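Local coordinates for protein pyruvate-formate lyase-activating enzyme (Bacteroides vulgatus ATCC 8482, PDB 3CAN) that belongs to the radical SAM superfamily and is named as a lyase-activating enzyme, its domain here building a helix-flanked parallel beta sheet, at residues L101-V105 against K155-P159; E127-P133 against L176-G182; V48-M52 against R87-F93; T39-A43 against L80-N84; L62-D66 against N111-S115. All coordinates share one frame. Where two conformers were deposited one is given. Residue numbers count along the deposited sequence, not the author numbering.

Interaction 1: residues L101-V105 against K155-P159; sequences LIEGV and KMQTP
Two loops meet in a single antiparallel bridge, E103 and Q157 forming a hydrogen-bonded pair, CA to CA 5.0 Å. E103 N donates to Q157 O at 2.9 Å and Q157 N to E103 O at 3.1 Å. Segment 155-159 is extended throughout and 101-103 up to the bridge; I102-V105 is then a type II beta turn, G104 third at positive phi (102/-11) and V105 N bonding I102 O at 3.0 Å. A CB on G104 would clash with K155 CG; G104 CA makes a CA-H...O contact with K155 O at 3.5 Å. Apolar contacts flank the bridge: M156, a selenomethionine (m, t, p), brings CE to 3.5 Å from I102 CG2 and CG to 3.9 Å from V105 CG2; L101 CD2 lies 3.9 Å from P159 CG. E103 (chi1 t) keeps OE2 4.0 Å from K155 NZ, beyond a salt bridge. This packing joins the loops after adjacent strands 95-101 and 128-133; V105 and M156 touch F73 of helix 67-74, L101 and E103 lean on helix 161-173.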
# COMPACT_ATOMS: atom_id res chain seq x y z
N LEU A 101 11.38 -6.22 3.64
CA LEU A 101 12.81 -6.50 3.63
C LEU A 101 13.41 -6.04 4.95
O LEU A 101 13.45 -4.84 5.23
CB LEU A 101 13.47 -5.79 2.45
CG LEU A 101 14.89 -6.22 2.09
CD1 LEU A 101 14.98 -7.70 1.67
CD2 LEU A 101 15.44 -5.32 0.99
N ILE A 102 13.86 -7.00 5.75
CA ILE A 102 14.25 -6.76 7.14
C ILE A 102 15.66 -7.30 7.34
O ILE A 102 15.89 -8.51 7.23
CB ILE A 102 13.29 -7.47 8.13
CG1 ILE A 102 11.82 -7.14 7.80
CG2 ILE A 102 13.63 -7.08 9.58
CD1 ILE A 102 10.81 -8.17 8.26
N GLU A 103 16.61 -6.40 7.60
CA GLU A 103 17.97 -6.79 7.89
C GLU A 103 17.94 -7.57 9.20
O GLU A 103 17.43 -7.06 10.21
CB GLU A 103 18.86 -5.55 8.01
CG GLU A 103 20.31 -5.82 8.35
CD GLU A 103 21.01 -6.67 7.31
OE1 GLU A 103 20.95 -6.35 6.11
OE2 GLU A 103 21.66 -7.66 7.71
N GLY A 104 18.48 -8.78 9.17
CA GLY A 104 18.42 -9.71 10.29
C GLY A 104 17.38 -10.81 10.17
O GLY A 104 17.40 -11.76 10.95
N VAL A 105 16.47 -10.69 9.20
CA VAL A 105 15.42 -11.68 9.00
C VAL A 105 15.46 -12.33 7.60
O VAL A 105 15.43 -13.56 7.48
CB VAL A 105 14.03 -11.05 9.21
CG1 VAL A 105 12.91 -12.07 8.97
CG2 VAL A 105 13.94 -10.46 10.63
N LYS A 155 17.49 -9.82 15.17
CA LYS A 155 17.45 -8.37 15.00
C LYS A 155 16.51 -7.99 13.87
O LYS A 155 16.29 -8.76 12.94
CB LYS A 155 18.85 -7.82 14.71
CG LYS A 155 19.35 -8.07 13.29
CD LYS A 155 20.78 -7.61 13.10
CE LYS A 155 21.33 -8.05 11.74
NZ LYS A 155 22.77 -7.68 11.59
N MSE A 156 15.95 -6.78 13.96
CA MSE A 156 15.10 -6.24 12.90
C MSE A 156 15.47 -4.79 12.65
O MSE A 156 15.11 -3.90 13.44
CB MSE A 156 13.64 -6.32 13.29
CG MSE A 156 13.12 -7.73 13.35
SE MSE A 156 11.20 -7.72 13.47
CE MSE A 156 10.77 -7.13 11.67
N GLN A 157 16.20 -4.57 11.57
CA GLN A 157 16.69 -3.25 11.22
C GLN A 157 16.35 -2.95 9.78
O GLN A 157 16.07 -3.86 8.99
CB GLN A 157 18.21 -3.20 11.39
CG GLN A 157 18.70 -3.70 12.73
CD GLN A 157 20.20 -3.71 12.84
OE1 GLN A 157 20.91 -3.75 11.83
NE2 GLN A 157 20.71 -3.66 14.07
N THR A 158 16.38 -1.67 9.45
CA THR A 158 16.23 -1.21 8.08
C THR A 158 17.46 -1.66 7.30
O THR A 158 18.59 -1.44 7.76
CB THR A 158 16.11 0.32 8.05
OG1 THR A 158 15.04 0.72 8.92
CG2 THR A 158 15.84 0.84 6.64
N PRO A 159 17.26 -2.33 6.15
CA PRO A 159 18.44 -2.67 5.35
C PRO A 159 19.10 -1.41 4.77
O PRO A 159 18.41 -0.45 4.39
CB PRO A 159 17.88 -3.57 4.25
CG PRO A 159 16.44 -3.20 4.14
CD PRO A 159 16.01 -2.79 5.52

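Interaction 2: residues E127-P133 against L176-G182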
# COMPACT_ATOMS: atom_id res chain seq x y z
N GLU A 127 4.34 -9.56 -12.07
CA GLU A 127 4.35 -8.28 -12.76
C GLU A 127 5.48 -7.40 -12.22
O GLU A 127 6.17 -6.69 -12.97
CB GLU A 127 3.04 -7.54 -12.53
CG GLU A 127 1.82 -8.24 -13.10
CD GLU A 127 1.91 -8.47 -14.58
OE1 GLU A 127 1.73 -7.49 -15.34
OE2 GLU A 127 2.15 -9.62 -15.00
N ILE A 128 5.63 -7.44 -10.91
CA ILE A 128 6.67 -6.71 -10.20
C ILE A 128 6.88 -7.39 -8.85
O ILE A 128 5.98 -8.04 -8.31
CB ILE A 128 6.28 -5.22 -9.98
CG1 ILE A 128 7.48 -4.38 -9.51
CG2 ILE A 128 5.14 -5.08 -8.95
CD1 ILE A 128 8.57 -4.28 -10.49
N ILE A 129 8.11 -7.27 -8.35
CA ILE A 129 8.44 -7.65 -6.99
C ILE A 129 8.73 -6.36 -6.22
O ILE A 129 9.67 -5.63 -6.55
CB ILE A 129 9.65 -8.58 -6.94
CG1 ILE A 129 9.40 -9.86 -7.74
CG2 ILE A 129 9.98 -8.95 -5.48
CD1 ILE A 129 10.68 -10.68 -8.02
N ASN A 130 7.91 -6.07 -5.21
CA ASN A 130 8.08 -4.89 -4.37
C ASN A 130 8.87 -5.22 -3.11
O ASN A 130 8.39 -5.98 -2.26
CB ASN A 130 6.72 -4.33 -3.95
CG ASN A 130 5.87 -3.96 -5.13
OD1 ASN A 130 6.15 -2.98 -5.82
ND2 ASN A 130 4.83 -4.76 -5.38
N LEU A 131 10.08 -4.68 -3.02
CA LEU A 131 10.88 -4.78 -1.80
C LEU A 131 10.50 -3.60 -0.90
O LEU A 131 10.63 -2.45 -1.29
CB LEU A 131 12.39 -4.76 -2.12
CG LEU A 131 12.90 -5.83 -3.10
CD1 LEU A 131 14.42 -5.75 -3.23
CD2 LEU A 131 12.45 -7.22 -2.66
N LEU A 132 9.99 -3.91 0.28
CA LEU A 132 9.50 -2.90 1.21
C LEU A 132 10.42 -2.85 2.44
O LEU A 132 10.23 -3.62 3.39
CB LEU A 132 8.07 -3.24 1.63
CG LEU A 132 7.15 -3.58 0.45
CD1 LEU A 132 5.81 -4.13 0.93
CD2 LEU A 132 6.94 -2.36 -0.44
N PRO A 133 11.42 -1.96 2.41
CA PRO A 133 12.35 -1.91 3.53
C PRO A 133 11.67 -1.62 4.86
O PRO A 133 10.79 -0.75 4.96
CB PRO A 133 13.32 -0.79 3.15
CG PRO A 133 13.23 -0.71 1.68
CD PRO A 133 11.80 -0.99 1.37
N LEU A 176 13.95 -11.04 -13.33
CA LEU A 176 12.73 -10.60 -12.69
C LEU A 176 12.68 -9.07 -12.59
O LEU A 176 13.72 -8.40 -12.62
CB LEU A 176 12.63 -11.23 -11.30
CG LEU A 176 12.58 -12.75 -11.27
CD1 LEU A 176 13.00 -13.27 -9.88
CD2 LEU A 176 11.20 -13.27 -11.65
N LYS A 177 11.47 -8.55 -12.51
CA LYS A 177 11.23 -7.11 -12.38
C LYS A 177 11.02 -6.78 -10.91
O LYS A 177 10.11 -7.30 -10.27
CB LYS A 177 9.97 -6.71 -13.16
CG LYS A 177 10.00 -7.03 -14.64
CD LYS A 177 8.68 -6.67 -15.29
CE LYS A 177 8.70 -6.99 -16.78
NZ LYS A 177 7.33 -6.94 -17.39
N ALA A 178 11.87 -5.90 -10.40
CA ALA A 178 11.87 -5.56 -8.98
C ALA A 178 12.04 -4.07 -8.75
O ALA A 178 12.68 -3.36 -9.57
CB ALA A 178 12.96 -6.31 -8.26
N THR A 179 11.49 -3.60 -7.64
CA THR A 179 11.57 -2.20 -7.26
C THR A 179 11.55 -2.08 -5.75
O THR A 179 11.13 -3.01 -5.06
CB THR A 179 10.41 -1.38 -7.87
OG1 THR A 179 10.69 0.02 -7.75
CG2 THR A 179 9.06 -1.71 -7.17
N ILE A 180 12.01 -0.94 -5.25
CA ILE A 180 11.90 -0.60 -3.83
C ILE A 180 10.61 0.20 -3.63
O ILE A 180 10.34 1.15 -4.36
CB ILE A 180 13.10 0.25 -3.35
CG1 ILE A 180 14.42 -0.50 -3.54
CG2 ILE A 180 12.94 0.64 -1.89
CD1 ILE A 180 14.53 -1.74 -2.72
N GLY A 181 9.82 -0.20 -2.65
CA GLY A 181 8.57 0.48 -2.36
C GLY A 181 7.42 -0.13 -3.12
O GLY A 181 7.61 -0.99 -3.98
N GLY A 182 6.21 0.32 -2.78
CA GLY A 182 4.99 -0.23 -3.33
C GLY A 182 4.73 0.27 -4.73
O GLY A 182 3.67 -0.01 -5.30
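Strand 178-180 closes one edge of the six-stranded parallel sheet within this chain by pairing with strand 128-133, whose N-to-C direction differs by 26°; the intervening helix 161-173 belongs to a beta-alpha-beta crossover. L176 leads in, its CB 3.9 Å from I129 CD1, and its side chain also reaches helix 109-121. K177 begins the ladder: its O accepts from I129 N at 2.8 Å, while its CD lies 3.4 Å from E127 O and I128 CD1 comes within 3.4 Å of K177 O. A178 pairs with I129, CA to CA 4.5 Å, and A178 CB lies 4.2 Å from I129 CB on the sheet face shared with L131 and I180. T179 uses its backbone in both directions, T179 N donating to I129 O at 2.9 Å and T179 O accepting from L131 N at 2.8 Å; T179 points to the face shared with N130, its CG2 3.9 Å from I128 CG1, and H135 of the second subunit packs on T179 and I180. I180 swings its side chain toward strand 128-133, CD1 meeting L131 CB at 3.7 Å and CG2 meeting P133 CD at 3.8 Å, next to Q164 of helix 161-173. G181, at phi 91° where a CB would jam against the preceding carbonyl, ends the ladder: G181 N donates to L131 O at 2.8 Å, nearly straight at 173°.

Interaction 3: residues V48-M52 against R87-F93; sequences VDEVM and RVAEADF
M52, a selenomethionine, is the centre of this contact between helix 45-53 and the C-terminal end of helix 79-90. Its m, t, m side chain reaches across so that CG sits over the face of the F93 ring, 3.9 Å from the centroid (CH-pi), with SE oblique at 4.3 Å, a Met-aromatic contact. M52 SE also meets F93 CB at 3.6 Å, and M52 CE meets A91 CB at 3.7 Å. Helix 79-90 ends in a Schellman motif, D92 at positive phi (55/47), with D92 N to A89 O at 3.1 Å and a weak F93 N to V88 O at 3.4 Å; the chain then leads F93 (t, chi2 89°) toward M52. One turn before A91, R87 (chi1 to chi3 t) makes a two-pronged salt bridge with D49 (chi1 m): NE to OD1 3.2 Å, NH1 to OD2 3.0 Å. V48 CG1 and V88 CG2, both chi1 t, touch at 4.1 Å; V48-V88 CA atoms are 7.9 Å apart. The helices pack over the parallel sheet: M52, V88 and F93 rest on L58 of strand 57-61.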
# COMPACT_ATOMS: atom_id res chain seq x y z
N VAL A 48 -8.86 -19.89 -4.43
CA VAL A 48 -7.91 -19.10 -5.21
C VAL A 48 -8.45 -18.97 -6.64
O VAL A 48 -8.45 -17.90 -7.20
CB VAL A 48 -6.51 -19.72 -5.23
CG1 VAL A 48 -5.57 -18.91 -6.14
CG2 VAL A 48 -5.94 -19.83 -3.80
N ASP A 49 -8.93 -20.06 -7.21
CA ASP A 49 -9.49 -20.03 -8.57
C ASP A 49 -10.69 -19.08 -8.68
O ASP A 49 -10.78 -18.31 -9.64
CB ASP A 49 -9.92 -21.44 -9.00
CG ASP A 49 -8.75 -22.37 -9.24
OD1 ASP A 49 -7.59 -21.91 -9.26
OD2 ASP A 49 -9.01 -23.58 -9.41
N GLU A 50 -11.59 -19.13 -7.70
CA GLU A 50 -12.78 -18.27 -7.72
C GLU A 50 -12.41 -16.80 -7.53
O GLU A 50 -12.99 -15.93 -8.15
CB GLU A 50 -13.80 -18.71 -6.67
CG GLU A 50 -15.15 -17.96 -6.74
CD GLU A 50 -15.94 -18.22 -8.02
OE1 GLU A 50 -15.69 -19.24 -8.71
OE2 GLU A 50 -16.82 -17.39 -8.35
N VAL A 51 -11.43 -16.53 -6.66
CA VAL A 51 -10.93 -15.16 -6.49
C VAL A 51 -10.37 -14.63 -7.82
O VAL A 51 -10.70 -13.52 -8.24
CB VAL A 51 -9.87 -15.04 -5.38
CG1 VAL A 51 -9.17 -13.67 -5.45
CG2 VAL A 51 -10.52 -15.24 -4.00
N MSE A 52 -9.58 -15.44 -8.51
CA MSE A 52 -9.04 -15.03 -9.82
C MSE A 52 -10.13 -14.73 -10.85
O MSE A 52 -9.98 -13.85 -11.68
CB MSE A 52 -8.06 -16.08 -10.35
CG MSE A 52 -6.74 -16.11 -9.63
SE MSE A 52 -5.43 -17.25 -10.52
CE MSE A 52 -6.18 -18.98 -10.08
N ARG A 87 0.39 -21.79 -8.01
CA ARG A 87 -0.93 -21.95 -8.61
C ARG A 87 -1.33 -20.74 -9.46
O ARG A 87 -1.85 -20.91 -10.56
CB ARG A 87 -2.01 -22.25 -7.57
CG ARG A 87 -3.23 -22.89 -8.21
CD ARG A 87 -4.30 -23.25 -7.21
NE ARG A 87 -5.47 -23.82 -7.90
CZ ARG A 87 -5.59 -25.10 -8.27
NH1 ARG A 87 -6.70 -25.50 -8.89
NH2 ARG A 87 -4.63 -25.98 -8.02
N VAL A 88 -1.09 -19.54 -8.94
CA VAL A 88 -1.40 -18.33 -9.68
C VAL A 88 -0.55 -18.24 -10.96
O VAL A 88 -1.07 -17.90 -12.04
CB VAL A 88 -1.22 -17.09 -8.80
CG1 VAL A 88 -1.56 -15.82 -9.56
CG2 VAL A 88 -2.10 -17.23 -7.53
N ALA A 89 0.73 -18.55 -10.84
CA ALA A 89 1.63 -18.55 -11.99
C ALA A 89 1.17 -19.53 -13.07
O ALA A 89 1.18 -19.21 -14.28
CB ALA A 89 3.05 -18.87 -11.54
N GLU A 90 0.78 -20.74 -12.64
CA GLU A 90 0.32 -21.78 -13.59
C GLU A 90 -1.02 -21.44 -14.24
O GLU A 90 -1.34 -21.94 -15.33
CB GLU A 90 0.23 -23.14 -12.88
CG GLU A 90 1.59 -23.75 -12.58
CD GLU A 90 1.52 -25.06 -11.80
OE1 GLU A 90 0.42 -25.46 -11.35
OE2 GLU A 90 2.58 -25.68 -11.63
N ALA A 91 -1.80 -20.59 -13.57
CA ALA A 91 -3.06 -20.08 -14.10
C ALA A 91 -2.88 -18.94 -15.09
O ALA A 91 -3.86 -18.46 -15.65
CB ALA A 91 -3.95 -19.64 -12.95
N ASP A 92 -1.63 -18.52 -15.31
CA ASP A 92 -1.28 -17.41 -16.20
C ASP A 92 -2.03 -16.12 -15.85
O ASP A 92 -2.61 -15.47 -16.70
CB ASP A 92 -1.52 -17.79 -17.67
CG ASP A 92 -0.86 -16.82 -18.64
OD1 ASP A 92 0.17 -16.20 -18.28
OD2 ASP A 92 -1.35 -16.72 -19.77
N PHE A 93 -2.04 -15.80 -14.56
CA PHE A 93 -2.82 -14.70 -14.02
C PHE A 93 -1.87 -13.67 -13.39
O PHE A 93 -0.87 -14.05 -12.78
CB PHE A 93 -3.81 -15.25 -12.98
CG PHE A 93 -4.83 -14.25 -12.53
CD1 PHE A 93 -6.03 -14.10 -13.20
CD2 PHE A 93 -4.58 -13.44 -11.43
CE1 PHE A 93 -6.96 -13.16 -12.78
CE2 PHE A 93 -5.53 -12.51 -11.01
CZ PHE A 93 -6.70 -12.37 -11.69

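Interaction 4: residues T39-A43 against L80-N84; sequences TTLLA and LILKN
N84, L80 and I81, on one side of helix 79-90, carry this contact with the type I beta turn T39-L42. The turn is closed by L42 N to T39 O at 3.1 Å, with T40 at -46/-52 and L41 at -98/14. N84 (chi1 m, chi2 -11°) points its amide at the turn, where ND2 donates to L42 O at 2.7 Å, to T40 O at 3.3 Å and to T39 O at 3.3 Å. The two hydrogens of ND2 are thus shared among three carbonyls, the T39 bond being weak, and tie the turn to the helix. L80 lies one helical turn earlier, N84 N bonding to L80 O at 2.9 Å; with chi1 t and chi2 p it puts CD1 3.5 Å from L42 O and CD2 3.7 Å from A43 CA. I81 (m, p) packs its CG1 against T40 CG2 at 3.5 Å and its CD1 against L41 CD2 at 4.1 Å; the T40-I81 CA pair is 5.6 Å apart. T40 OG1 bonds instead to D38 and the backbone of D61. The contact joins the loop between strand 35-38 and helix 45-53 to helix 79-90: T39 and T40 touch strand 57-61, and L42 packs against V48 and V51 of helix 45-53.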
# COMPACT_ATOMS: atom_id res chain seq x y z
N THR A 39 -3.82 -13.04 -1.52
CA THR A 39 -4.19 -14.44 -1.37
C THR A 39 -3.08 -15.25 -0.65
O THR A 39 -3.09 -16.49 -0.68
CB THR A 39 -4.49 -15.09 -2.73
OG1 THR A 39 -3.32 -15.02 -3.56
CG2 THR A 39 -5.68 -14.39 -3.44
N THR A 40 -2.16 -14.55 -0.01
CA THR A 40 -1.02 -15.19 0.65
C THR A 40 -1.46 -16.40 1.47
O THR A 40 -0.93 -17.50 1.30
CB THR A 40 -0.27 -14.20 1.54
OG1 THR A 40 0.12 -13.03 0.79
CG2 THR A 40 0.97 -14.85 2.17
N LEU A 41 -2.45 -16.19 2.34
CA LEU A 41 -2.87 -17.22 3.30
C LEU A 41 -4.09 -18.06 2.91
O LEU A 41 -4.65 -18.76 3.76
CB LEU A 41 -3.12 -16.56 4.66
CG LEU A 41 -1.92 -15.83 5.27
CD1 LEU A 41 -2.33 -15.09 6.55
CD2 LEU A 41 -0.77 -16.80 5.57
N LEU A 42 -4.48 -18.01 1.64
CA LEU A 42 -5.64 -18.78 1.17
C LEU A 42 -5.29 -20.26 1.12
O LEU A 42 -4.35 -20.67 0.44
CB LEU A 42 -6.09 -18.34 -0.22
CG LEU A 42 -7.40 -17.58 -0.38
CD1 LEU A 42 -7.76 -17.45 -1.86
CD2 LEU A 42 -8.53 -18.23 0.42
N ALA A 43 -6.04 -21.06 1.87
CA ALA A 43 -5.75 -22.47 1.99
C ALA A 43 -6.23 -23.28 0.79
O ALA A 43 -5.49 -24.12 0.28
CB ALA A 43 -6.39 -23.02 3.25
N LEU A 80 2.32 -23.49 2.12
CA LEU A 80 1.11 -23.05 1.44
C LEU A 80 1.34 -21.79 0.61
O LEU A 80 0.78 -21.65 -0.48
CB LEU A 80 0.01 -22.76 2.46
CG LEU A 80 -1.30 -22.20 1.91
CD1 LEU A 80 -1.91 -23.19 0.94
CD2 LEU A 80 -2.25 -21.89 3.04
N ILE A 81 2.13 -20.86 1.12
CA ILE A 81 2.43 -19.62 0.41
C ILE A 81 3.07 -19.96 -0.94
O ILE A 81 2.68 -19.43 -1.97
CB ILE A 81 3.36 -18.67 1.24
CG1 ILE A 81 2.58 -17.97 2.35
CG2 ILE A 81 3.98 -17.58 0.35
CD1 ILE A 81 2.06 -18.84 3.41
N LEU A 82 4.04 -20.87 -0.92
CA LEU A 82 4.73 -21.25 -2.14
C LEU A 82 3.80 -21.98 -3.12
O LEU A 82 3.87 -21.76 -4.32
CB LEU A 82 5.96 -22.10 -1.82
CG LEU A 82 7.02 -21.39 -0.97
CD1 LEU A 82 8.22 -22.31 -0.70
CD2 LEU A 82 7.48 -20.09 -1.62
N LYS A 83 2.96 -22.85 -2.59
CA LYS A 83 1.95 -23.53 -3.41
C LYS A 83 1.02 -22.53 -4.11
O LYS A 83 0.74 -22.66 -5.31
CB LYS A 83 1.13 -24.47 -2.53
CG LYS A 83 0.09 -25.26 -3.27
CD LYS A 83 -0.56 -26.33 -2.42
CE LYS A 83 0.38 -27.50 -2.15
NZ LYS A 83 1.21 -27.31 -0.93
N ASN A 84 0.57 -21.53 -3.37
CA ASN A 84 -0.34 -20.51 -3.92
C ASN A 84 0.30 -19.66 -5.01
O ASN A 84 -0.35 -19.32 -6.01
CB ASN A 84 -0.85 -19.59 -2.81
CG ASN A 84 -1.93 -20.23 -1.96
OD1 ASN A 84 -2.46 -21.30 -2.32
ND2 ASN A 84 -2.22 -19.63 -0.80

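Interaction 5: residues L62-D66 against N111-S115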
# COMPACT_ATOMS: atom_id res chain seq x y z
N LEU A 62 6.00 -12.76 0.10
CA LEU A 62 7.00 -13.81 0.20
C LEU A 62 8.05 -13.39 1.23
O LEU A 62 9.12 -12.89 0.88
CB LEU A 62 7.62 -14.07 -1.16
CG LEU A 62 8.60 -15.23 -1.29
CD1 LEU A 62 7.91 -16.52 -0.84
CD2 LEU A 62 9.10 -15.32 -2.72
N LYS A 63 7.72 -13.57 2.50
CA LYS A 63 8.55 -13.06 3.60
C LYS A 63 9.87 -13.82 3.74
O LYS A 63 10.90 -13.22 4.05
CB LYS A 63 7.78 -13.07 4.92
CG LYS A 63 7.03 -11.77 5.19
CD LYS A 63 6.33 -11.75 6.54
CE LYS A 63 4.82 -11.96 6.39
NZ LYS A 63 4.13 -12.32 7.67
N SER A 64 9.85 -15.12 3.48
CA SER A 64 11.07 -15.92 3.56
C SER A 64 10.91 -17.24 2.86
O SER A 64 9.85 -17.85 2.91
CB SER A 64 11.47 -16.22 5.02
OG SER A 64 12.72 -16.88 5.04
N MSE A 65 12.00 -17.69 2.24
CA MSE A 65 12.07 -19.05 1.72
C MSE A 65 12.38 -20.07 2.83
O MSE A 65 12.21 -21.27 2.64
CB MSE A 65 13.13 -19.15 0.64
CG MSE A 65 12.82 -18.37 -0.61
SE MSE A 65 11.14 -18.84 -1.49
CE MSE A 65 11.57 -20.67 -2.05
N ASP A 66 12.82 -19.57 3.98
CA ASP A 66 13.07 -20.38 5.17
C ASP A 66 11.78 -20.52 5.96
O ASP A 66 11.29 -19.54 6.54
CB ASP A 66 14.17 -19.71 6.00
CG ASP A 66 14.61 -20.53 7.20
OD1 ASP A 66 13.81 -21.28 7.78
OD2 ASP A 66 15.79 -20.39 7.57
N ASN A 111 18.64 -15.92 1.04
CA ASN A 111 17.18 -15.88 0.93
C ASN A 111 16.70 -15.21 -0.34
O ASN A 111 15.75 -15.68 -0.98
CB ASN A 111 16.54 -15.15 2.11
CG ASN A 111 15.04 -15.18 2.03
OD1 ASN A 111 14.45 -16.26 2.05
ND2 ASN A 111 14.41 -14.00 1.89
N ILE A 112 17.34 -14.12 -0.72
CA ILE A 112 16.92 -13.38 -1.90
C ILE A 112 17.22 -14.18 -3.16
O ILE A 112 16.40 -14.21 -4.08
CB ILE A 112 17.55 -11.97 -1.95
CG1 ILE A 112 17.12 -11.17 -0.70
CG2 ILE A 112 17.15 -11.23 -3.22
CD1 ILE A 112 15.61 -11.00 -0.52
N LYS A 113 18.37 -14.86 -3.20
CA LYS A 113 18.66 -15.75 -4.34
C LYS A 113 17.69 -16.92 -4.42
O LYS A 113 17.20 -17.24 -5.51
CB LYS A 113 20.12 -16.24 -4.31
CG LYS A 113 21.15 -15.15 -4.67
CD LYS A 113 22.56 -15.70 -4.66
CE LYS A 113 23.52 -14.65 -5.15
NZ LYS A 113 24.94 -15.15 -5.12
N LEU A 114 17.37 -17.55 -3.30
CA LEU A 114 16.41 -18.67 -3.30
C LEU A 114 15.05 -18.18 -3.77
O LEU A 114 14.35 -18.86 -4.53
CB LEU A 114 16.31 -19.29 -1.91
CG LEU A 114 17.54 -20.08 -1.46
CD1 LEU A 114 17.34 -20.51 0.00
CD2 LEU A 114 17.83 -21.29 -2.39
N SER A 115 14.68 -16.98 -3.33
CA SER A 115 13.43 -16.34 -3.74
C SER A 115 13.41 -16.11 -5.25
O SER A 115 12.43 -16.42 -5.93
CB SER A 115 13.23 -15.01 -3.01
OG SER A 115 13.10 -15.18 -1.60
O HOH W 1 11.71 -14.08 0.73
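A single water sits between the two segments and bonds to three atoms: it donates to L62 O and to S115 OG and accepts from N111 ND2, each at 2.9 Å. Beside it N111 makes the direct polar link, its OD1 accepting from M65 N at 2.8 Å with a nearly straight angle of 169°. The amide thus serves the loop with both ends, OD1 on the backbone and ND2 on the water, and ND2 also bonds N106 O. S115, one turn along helix 109-121, donates its OG to N111 O at 2.8 Å, which leaves the oxygen placed to accept from the water. Most of the packing comes from M65, a selenomethionine whose CB and CG lie against the helix while the m, m, m chain carries SE away, toward L82 of helix 79-90: its CG is 3.8 Å from L114 CB and 3.4 Å from S115 OG. L62 adds a looser touch, CD2 to S115 CB at 4.2 Å, and packs also on L82 and I85. Within the loop S64 OG accepts from D66 N at 2.9 Å, an ST turn, and D66 then stands at the N-cap of helix 67-74, its OD1 bonding V69 N. The contact joins the loop after strand 57-61 to the helix after adjacent strand 95-101, a water-bridged packing within a parallel alpha/beta fold of the radical SAM superfamily.

The contacts are arranged round one parallel sheet; interaction 2 is within it, the others join the helices and loops about it. Between centres, interactions 3 and 4, sharing helix 79-90, are about 11 Å apart and touch through V48 and L42; 4 and 5, about 15 Å, where L82 packs on L62 and M65; 5 and 1, about 14 Å, through I112 and L101; 1 and 2, about 16 Å, where L101 N probably bonds L132 O. Interactions 1 and 3, about 31 Å, lie on opposite sides of the chain's centre. Along the chain each touching pair interleaves, as do 3 and 5, while 3 and 4 close before 1 and 2 open, so successive strand-helix units are tied together.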